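Nonsense-mediated mRNA decay protein 2 (Saccharomyces cerevisiae, PDB 4LUN) takes part in nonsense-mediated decay of mRNAs with premature stop codons, working with UPF1, which it binds through its C-terminus, while this piece is its N-terminal MIF4G domain. Local coordinates at residues I127-E130 / R131-L134; F247-A250 / T251-H254. One frame throughout, in Å; residues are numbered along the deposited sequence.

Overall arrangement
From the N terminus the chain runs through a series of helices, with no strands, in a HEAT-repeat-type array. Contact 1 falls where the loop after helix 106-116 turns into helix 130-152; contact 2 lies well within helix 231-271. Each joins neighbouring residues of one continuous stretch, so neither closes a long loop, and they follow in series without nesting or crossing. Their centres are about 22 Å apart and their nearest atoms about 9 Å. The loop between helices 182-190 and 201-210 bridges them: Lys-194 and Leu-197 touch Ile-127 of contact 1, and Lys-196 receives Arg-249 of contact 2, which also packs on helix 277-303.

Contact 1 of 2, residues I127-E130 / R131-L134; sequences IESE and RDEL
The carboxylate of Glu-133 carries Ile-127 over one face: CD1 of Ile-127 stands 3.7 Å from CD of Glu-133, nearly straight above it. CG1 of Ile-127 lies over the same side, 3.9 Å from OE1 of Glu-133. Asp-132 has its carboxylate covered on one face by Ser-129, whose OG lies 3.4 Å from CG of Asp-132 and whose CB is 3.4 Å from its OD2. At the far end of the Glu-133 carboxylate, OE2 makes a salt bridge with Arg-136, one turn further on. A bend at chi2 (59°) turns the Glu-133 chain so that it crosses Ile-127 at about a right angle, CD1 of Ile-127 also resting 3.6 Å from CG of Glu-133.

Ser-129 is the N-cap of helix 130-152. With OG anti to the backbone N (chi1 163°), its hydroxyl turns forward over the first turn and accepts from N of Asp-132 at 3.1 Å, a fairly straight bond at 161°. The regular helical bonds start at the same residue: N of Glu-133 donates to O of Ser-129 at 3.0 Å, and N of Leu-134 to O of Glu-130 at 3.0 Å.

Without this carboxylate, with an alanine here instead of Glu-133, Arg-136 would probably lose its mate and the side of Ile-127 that now lies on the glutamate would be uncovered. The contact thus combines a serine cap, which occupies an N-H of the first turn, with the carboxylate of a buried glutamate, whose charge is met by Arg-136. Glu-130 and Asp-132 lie in this first turn and Glu-133 just after it, where negative charge is likely to be favoured by the positive end of the helix dipole.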
loop_
_atom_site.group_PDB
_atom_site.type_symbol
_atom_site.label_atom_id
_atom_site.label_comp_id
_atom_site.label_asym_id
_atom_site.label_seq_id
_atom_site.Cartn_x
_atom_site.Cartn_y
_atom_site.Cartn_z
ATOM N N ILE A 127 -15.847 12.029 3.059
ATOM C CA ILE A 127 -16.492 10.749 2.777
ATOM C C ILE A 127 -18.000 10.950 2.653
ATOM O O ILE A 127 -18.627 11.512 3.541
ATOM C CB ILE A 127 -16.178 9.741 3.897
ATOM C CG1 ILE A 127 -14.702 9.349 3.826
ATOM C CG2 ILE A 127 -17.065 8.503 3.801
ATOM C CD1 ILE A 127 -14.221 8.536 5.007
ATOM N N GLU A 128 -18.567 10.497 1.541
ATOM C CA GLU A 128 -20.003 10.621 1.297
ATOM C C GLU A 128 -20.705 9.315 1.616
ATOM O O GLU A 128 -21.825 9.295 2.128
ATOM C CB GLU A 128 -20.253 10.976 -0.165
ATOM C CG GLU A 128 -19.856 12.389 -0.544
ATOM C CD GLU A 128 -20.970 13.402 -0.333
ATOM O OE1 GLU A 128 -21.972 13.341 -1.078
ATOM O OE2 GLU A 128 -20.845 14.261 0.566
ATOM N N SER A 129 -20.033 8.223 1.286
ATOM C CA SER A 129 -20.574 6.884 1.443
ATOM C C SER A 129 -19.510 6.020 2.083
ATOM O O SER A 129 -18.430 5.879 1.528
ATOM C CB SER A 129 -20.905 6.310 0.063
ATOM O OG SER A 129 -21.066 4.900 0.110
ATOM N N GLU A 130 -19.805 5.428 3.228
ATOM C CA GLU A 130 -18.808 4.590 3.887
ATOM C C GLU A 130 -18.646 3.280 3.153
ATOM O O GLU A 130 -17.603 2.628 3.227
ATOM C CB GLU A 130 -19.169 4.369 5.343
ATOM C CG GLU A 130 -19.110 5.661 6.137
ATOM C CD GLU A 130 -19.223 5.439 7.623
ATOM O OE1 GLU A 130 -19.413 4.275 8.031
ATOM O OE2 GLU A 130 -19.112 6.432 8.376
ATOM N N ARG A 131 -19.685 2.899 2.423
ATOM C CA ARG A 131 -19.579 1.768 1.522
ATOM C C ARG A 131 -18.506 2.022 0.466
ATOM O O ARG A 131 -17.663 1.162 0.183
ATOM C CB ARG A 131 -20.935 1.539 0.864
ATOM C CG ARG A 131 -21.102 0.174 0.284
ATOM C CD ARG A 131 -20.618 0.075 -1.134
ATOM N NE ARG A 131 -20.684 -1.327 -1.516
ATOM C CZ ARG A 131 -20.214 -1.834 -2.641
ATOM N NH1 ARG A 131 -19.637 -1.049 -3.545
ATOM N NH2 ARG A 131 -20.344 -3.140 -2.860
ATOM N N ASP A 132 -18.526 3.217 -0.111
ATOM C CA ASP A 132 -17.518 3.591 -1.083
ATOM C C ASP A 132 -16.144 3.721 -0.437
ATOM O O ASP A 132 -15.132 3.412 -1.080
ATOM C CB ASP A 132 -17.879 4.900 -1.786
ATOM C CG ASP A 132 -19.127 4.779 -2.648
ATOM O OD1 ASP A 132 -19.569 3.640 -2.909
ATOM O OD2 ASP A 132 -19.657 5.830 -3.071
ATOM N N GLU A 133 -16.113 4.181 0.811
ATOM C CA GLU A 133 -14.823 4.362 1.491
ATOM C C GLU A 133 -14.164 3.016 1.724
ATOM O O GLU A 133 -12.958 2.895 1.569
ATOM C CB GLU A 133 -14.973 5.137 2.801
ATOM C CG GLU A 133 -13.670 5.323 3.581
ATOM C CD GLU A 133 -12.573 6.071 2.812
ATOM O OE1 GLU A 133 -12.817 6.662 1.732
ATOM O OE2 GLU A 133 -11.434 6.090 3.321
ATOM N N LEU A 134 -14.950 2.003 2.078
ATOM C CA LEU A 134 -14.389 0.661 2.231
ATOM C C LEU A 134 -13.761 0.148 0.931
ATOM O O LEU A 134 -12.697 -0.479 0.963
ATOM C CB LEU A 134 -15.458 -0.315 2.757
ATOM C CG LEU A 134 -15.828 -0.138 4.230
ATOM C CD1 LEU A 134 -17.203 -0.728 4.519
ATOM C CD2 LEU A 134 -14.767 -0.779 5.130
#

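Contact 2 of 2, residues F247-A250 / T251-H254; sequences FARA and TELH
Arg-249 runs along its own helix to meet Glu-252 and Leu-253, although its CB sets out away from residues 251-254. CG is placed anti to the backbone N (chi1 175°), and a bend at chi2 (76°) brings the chain back beside the next turn. There CG lies 3.9 Å from CD1 of Leu-253, and CD is 3.6 Å from OE1 of Glu-252. NE follows at 3.8 Å from the same CD1 of Leu-253. At CZ both branches of Leu-253 are about equally near, and CD2 lies over one face of the guanidinium, offset toward its rim, 4.0 Å from CZ of Arg-249. NH1 ends the run in a salt bridge, 3.0 Å from OE1 of Glu-252; the oxygen lies in the guanidinium plane, whereas NH1 comes from above the carboxylate, the two planes being 61° apart. NH2 donates to the carbonyl O of Lys-196, and OE2 of Glu-252 bridges to Lys-256 on the following turn.

Beneath this i to i+3 ion pair the backbone is regular, N of Leu-253 donating to O of Arg-249 at 2.9 Å. Arg-249 and Leu-253 pack on Phe-292 of helix 277-303, and Leu-253 also on Ile-288. Phe-247 and Thr-251 touch Pro-308, while His-254 meets Phe-289 and through NE2 hydrogen-bonds to O of His-311, a residue of the C-terminal histidine tag, leaving this turn between helix 277-303 and the chain's C-terminal tail.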
loop_
_atom_site.group_PDB
_atom_site.type_symbol
_atom_site.label_atom_id
_atom_site.label_comp_id
_atom_site.label_asym_id
_atom_site.label_seq_id
_atom_site.Cartn_x
_atom_site.Cartn_y
_atom_site.Cartn_z
ATOM N N PHE A 247 -5.148 3.644 20.065
ATOM C CA PHE A 247 -5.524 3.288 21.437
ATOM C C PHE A 247 -6.354 4.405 22.077
ATOM O O PHE A 247 -7.356 4.134 22.740
ATOM C CB PHE A 247 -4.279 3.021 22.299
ATOM C CG PHE A 247 -3.645 1.662 22.082
ATOM C CD1 PHE A 247 -4.135 0.774 21.134
ATOM C CD2 PHE A 247 -2.560 1.273 22.860
ATOM C CE1 PHE A 247 -3.544 -0.474 20.952
ATOM C CE2 PHE A 247 -1.968 0.028 22.691
ATOM C CZ PHE A 247 -2.461 -0.847 21.733
ATOM N N ALA A 248 -5.941 5.652 21.865
ATOM C CA ALA A 248 -6.619 6.807 22.466
ATOM C C ALA A 248 -8.052 6.944 21.951
ATOM O O ALA A 248 -8.990 7.185 22.727
ATOM C CB ALA A 248 -5.841 8.089 22.189
ATOM N N ARG A 249 -8.212 6.818 20.639
ATOM C CA ARG A 249 -9.537 6.910 20.039
ATOM C C ARG A 249 -10.411 5.730 20.469
ATOM O O ARG A 249 -11.614 5.892 20.724
ATOM C CB ARG A 249 -9.412 6.970 18.517
ATOM C CG ARG A 249 -10.717 6.945 17.760
ATOM C CD ARG A 249 -11.438 8.263 17.821
ATOM N NE ARG A 249 -12.524 8.317 16.844
ATOM C CZ ARG A 249 -13.659 8.967 17.052
ATOM N NH1 ARG A 249 -13.851 9.596 18.204
ATOM N NH2 ARG A 249 -14.604 8.969 16.127
ATOM N N ALA A 250 -9.814 4.543 20.556
ATOM C CA ALA A 250 -10.556 3.371 21.022
ATOM C C ALA A 250 -11.079 3.575 22.437
ATOM O O ALA A 250 -12.209 3.189 22.751
ATOM C CB ALA A 250 -9.692 2.117 20.959
ATOM N N THR A 251 -10.246 4.167 23.291
ATOM C CA THR A 251 -10.625 4.437 24.675
ATOM C C THR A 251 -11.741 5.467 24.742
ATOM O O THR A 251 -12.678 5.321 25.518
ATOM C CB THR A 251 -9.412 4.940 25.458
ATOM O OG1 THR A 251 -8.477 3.861 25.583
ATOM C CG2 THR A 251 -9.815 5.416 26.842
ATOM N N GLU A 252 -11.633 6.513 23.933
ATOM C CA GLU A 252 -12.672 7.546 23.877
ATOM C C GLU A 252 -14.014 6.953 23.455
ATOM O O GLU A 252 -15.073 7.224 24.059
ATOM C CB GLU A 252 -12.274 8.631 22.871
ATOM C CG GLU A 252 -13.342 9.718 22.699
ATOM C CD GLU A 252 -13.092 10.636 21.501
ATOM O OE1 GLU A 252 -12.252 10.301 20.638
ATOM O OE2 GLU A 252 -13.757 11.692 21.415
ATOM N N LEU A 253 -13.965 6.128 22.419
ATOM C CA LEU A 253 -15.178 5.509 21.888
ATOM C C LEU A 253 -15.748 4.510 22.878
ATOM O O LEU A 253 -16.959 4.418 23.014
ATOM C CB LEU A 253 -14.916 4.829 20.543
ATOM C CG LEU A 253 -14.698 5.835 19.412
ATOM C CD1 LEU A 253 -14.119 5.153 18.186
ATOM C CD2 LEU A 253 -16.025 6.479 19.065
ATOM N N HIS A 254 -14.870 3.790 23.566
ATOM C CA HIS A 254 -15.274 2.795 24.554
ATOM C C HIS A 254 -16.093 3.446 25.662
ATOM O O HIS A 254 -17.156 2.948 26.062
ATOM C CB HIS A 254 -14.016 2.136 25.141
ATOM C CG HIS A 254 -14.288 1.245 26.306
ATOM N ND1 HIS A 254 -14.037 1.611 27.609
ATOM C CD2 HIS A 254 -14.807 -0.009 26.364
ATOM C CE1 HIS A 254 -14.386 0.628 28.419
ATOM N NE2 HIS A 254 -14.852 -0.371 27.682
#